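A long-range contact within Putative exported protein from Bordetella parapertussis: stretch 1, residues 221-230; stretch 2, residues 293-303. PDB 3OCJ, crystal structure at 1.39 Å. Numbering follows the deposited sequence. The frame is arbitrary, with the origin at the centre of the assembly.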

# COMPACT_ATOMS: atom_id res chain seq x y z
N GLY A 221 4.34 23.26 1.90
CA GLY A 221 3.50 22.07 1.98
C GLY A 221 4.26 20.82 2.41
O GLY A 221 5.47 20.85 2.64
N ALA A 222 3.54 19.72 2.56
CA ALA A 222 4.16 18.47 2.99
C ALA A 222 3.64 17.27 2.24
O ALA A 222 2.48 17.23 1.82
N LEU A 223 4.54 16.30 2.08
CA LEU A 223 4.24 14.99 1.51
C LEU A 223 4.24 13.95 2.61
O LEU A 223 5.16 13.92 3.43
N VAL A 224 3.23 13.08 2.62
CA VAL A 224 3.22 11.92 3.50
C VAL A 224 3.23 10.69 2.61
O VAL A 224 2.28 10.44 1.87
N THR A 225 4.31 9.92 2.65
CA THR A 225 4.35 8.70 1.86
C THR A 225 4.99 7.57 2.66
O THR A 225 5.11 7.67 3.89
N SER A 226 5.35 6.49 1.99
CA SER A 226 5.76 5.27 2.66
C SER A 226 6.64 4.45 1.74
O SER A 226 6.72 4.71 0.54
N PHE A 227 7.31 3.45 2.29
CA PHE A 227 8.10 2.55 1.47
C PHE A 227 8.32 1.25 2.21
O PHE A 227 8.46 1.25 3.43
N LEU A 228 8.33 0.13 1.48
CA LEU A 228 8.74 -1.14 2.05
C LEU A 228 10.26 -1.26 2.04
O LEU A 228 10.92 -0.87 1.07
N THR A 229 10.81 -1.77 3.15
CA THR A 229 12.27 -1.87 3.33
C THR A 229 12.77 -3.29 3.04
O THR A 229 12.02 -4.26 3.14
N PRO A 230 14.06 -3.41 2.67
CA PRO A 230 14.64 -4.72 2.38
C PRO A 230 14.95 -5.48 3.66
O PRO A 230 15.36 -4.86 4.64
N ALA A 293 8.47 -3.23 13.44
CA ALA A 293 9.52 -4.07 12.88
C ALA A 293 10.33 -3.38 11.77
O ALA A 293 11.28 -3.96 11.25
N ARG A 294 9.94 -2.16 11.42
CA ARG A 294 10.58 -1.34 10.37
C ARG A 294 10.45 -1.93 8.97
O ARG A 294 11.31 -1.72 8.12
N LEU A 295 9.33 -2.62 8.75
CA LEU A 295 9.00 -3.19 7.44
C LEU A 295 8.41 -2.16 6.48
O LEU A 295 8.53 -2.32 5.26
N PHE A 296 7.73 -1.15 7.00
CA PHE A 296 6.95 -0.27 6.13
C PHE A 296 6.88 1.13 6.74
O PHE A 296 5.81 1.58 7.15
N PRO A 297 8.02 1.84 6.76
CA PRO A 297 8.00 3.18 7.35
C PRO A 297 7.17 4.18 6.57
O PRO A 297 6.97 4.08 5.35
N THR A 298 6.70 5.17 7.31
CA THR A 298 6.05 6.36 6.80
C THR A 298 7.10 7.46 6.80
O THR A 298 7.94 7.51 7.70
N VAL A 299 7.06 8.32 5.80
CA VAL A 299 7.93 9.49 5.78
C VAL A 299 7.12 10.75 5.50
O VAL A 299 6.26 10.77 4.61
N ILE A 300 7.40 11.79 6.28
CA ILE A 300 6.81 13.11 6.10
C ILE A 300 7.92 14.03 5.62
O ILE A 300 8.95 14.17 6.29
N ALA A 301 7.73 14.64 4.46
CA ALA A 301 8.75 15.44 3.79
C ALA A 301 8.23 16.85 3.53
O ALA A 301 7.13 17.01 3.03
N ARG A 302 9.03 17.87 3.84
CA ARG A 302 8.59 19.25 3.70
C ARG A 302 9.08 19.91 2.41
O ARG A 302 10.23 19.72 2.01
N LYS A 303 8.21 20.67 1.75
CA LYS A 303 8.62 21.56 0.68
C LYS A 303 8.90 22.93 1.30
O LYS A 303 8.04 23.49 1.97

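Strands 221-226 and 298-302 pair antiparallel, and, as in any extended strand, their side chains alternate between the two faces of the sheet; the largest covered areas belong to F227, V299 and F296. F227 (chi1 p) starts with its CA-CB bond directed away from the second stretch, yet its ring returns to it: CZ of F227 lies 3.8 Å from CB of P297, CD of P297 sits over one ring face, and CG1 of V299 approaches the ring edge, 4.3 Å from CE2 of F227. V299 (p) shares its face of the sheet with L223, T225 and A301, and its CG1 packs 3.5 Å from CG2 of T225 (t), its partner in a hydrogen-bonded pair.

F296 (t) comes nearer at its ring end, where L228 (m, t) places CD2 over the face, 3.7 Å from the F296 ring centroid, in a CH-pi contact. On the face carrying A222, V224, S226, T298, I300 and R302, CG1 of V224 (t) meets CG2 of T298 (m) at 4.0 Å, while the guanidinium of R302 folds back so that A222 CB lies over it, 3.8 Å from R302 NH2.

Beyond the strands, T229 (p) points toward the second stretch and donates from OG1 to R294 O at 2.7 Å. A water reinforces this end, donating to T229 O (2.7 Å from the water O) and L295 O (2.8 Å from the same atom).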

# COMPACT_ATOMS: atom_id res chain seq x y z
CB ALA A 222 3.94 18.26 4.50
CB LEU A 223 5.31 14.62 0.48
CG LEU A 223 5.31 13.19 -0.05
CD1 LEU A 223 4.07 12.90 -0.91
CD2 LEU A 223 6.59 12.95 -0.84
CB VAL A 224 1.97 11.90 4.40
CG1 VAL A 224 1.93 10.64 5.26
CG2 VAL A 224 1.92 13.16 5.27
CB THR A 225 5.00 8.94 0.46
OG1 THR A 225 4.78 7.81 -0.39
CG2 THR A 225 6.48 9.26 0.55
CB SER A 226 4.54 4.43 3.01
OG SER A 226 3.87 4.07 1.80
CB PHE A 227 9.44 3.20 1.08
CG PHE A 227 10.25 3.69 2.26
CD1 PHE A 227 11.35 2.99 2.70
CD2 PHE A 227 9.88 4.85 2.92
CE1 PHE A 227 12.09 3.45 3.78
CE2 PHE A 227 10.61 5.32 4.00
CZ PHE A 227 11.71 4.61 4.44
CB LEU A 228 8.15 -2.30 1.24
CG LEU A 228 6.65 -2.53 1.40
CD1 LEU A 228 6.14 -3.45 0.28
CD2 LEU A 228 6.34 -3.14 2.76
CB THR A 229 12.62 -1.56 4.78
OG1 THR A 229 11.83 -2.44 5.59
CG2 THR A 229 12.28 -0.10 5.10
CB PRO A 230 15.94 -4.36 1.65
CG PRO A 230 16.34 -3.04 2.29
CD PRO A 230 15.01 -2.31 2.41
CB ALA A 293 8.92 -5.39 12.35
CB ARG A 294 12.07 -1.05 10.67
CG ARG A 294 12.36 -0.12 11.88
CD ARG A 294 12.43 -0.89 13.18
NE ARG A 294 13.00 -0.05 14.24
CZ ARG A 294 12.28 0.67 15.10
NH1 ARG A 294 10.96 0.68 15.04
NH2 ARG A 294 12.90 1.40 16.02
CB LEU A 295 7.99 -4.31 7.60
CG LEU A 295 8.29 -5.31 8.72
CD1 LEU A 295 7.18 -6.36 8.85
CD2 LEU A 295 9.64 -5.99 8.55
CB PHE A 296 5.53 -0.85 5.96
CG PHE A 296 4.84 -0.48 4.65
CD1 PHE A 296 5.30 0.54 3.82
CD2 PHE A 296 3.71 -1.19 4.28
CE1 PHE A 296 4.63 0.83 2.61
CE2 PHE A 296 3.03 -0.91 3.10
CZ PHE A 296 3.50 0.10 2.26
CB PRO A 297 9.47 3.61 7.32
CG PRO A 297 10.27 2.33 7.19
CD PRO A 297 9.38 1.41 6.38
CB THR A 298 4.88 6.72 7.72
OG1 THR A 298 3.90 5.68 7.66
CG2 THR A 298 4.23 8.07 7.38
CB VAL A 299 9.08 9.32 4.77
CG1 VAL A 299 8.56 9.07 3.33
CG2 VAL A 299 10.02 10.54 4.80
CB ILE A 300 6.19 13.66 7.39
CG1 ILE A 300 5.18 12.65 7.98
CG2 ILE A 300 5.49 14.98 7.09
CD1 ILE A 300 5.74 11.68 9.00
CB ALA A 301 9.15 14.76 2.49
CB ARG A 302 9.08 20.07 4.89
CG ARG A 302 8.82 21.57 4.78
CD ARG A 302 7.38 21.91 5.14
NE ARG A 302 7.03 21.45 6.48
CZ ARG A 302 5.79 21.30 6.91
NH1 ARG A 302 5.56 20.87 8.15
NH2 ARG A 302 4.77 21.56 6.11
CB LYS A 303 7.54 21.70 -0.38
CG LYS A 303 7.90 22.67 -1.50
CD LYS A 303 6.90 22.59 -2.64
CE LYS A 303 7.24 23.59 -3.74
NZ LYS A 303 6.45 23.35 -4.98
O HOH W 1 9.45 -4.69 4.01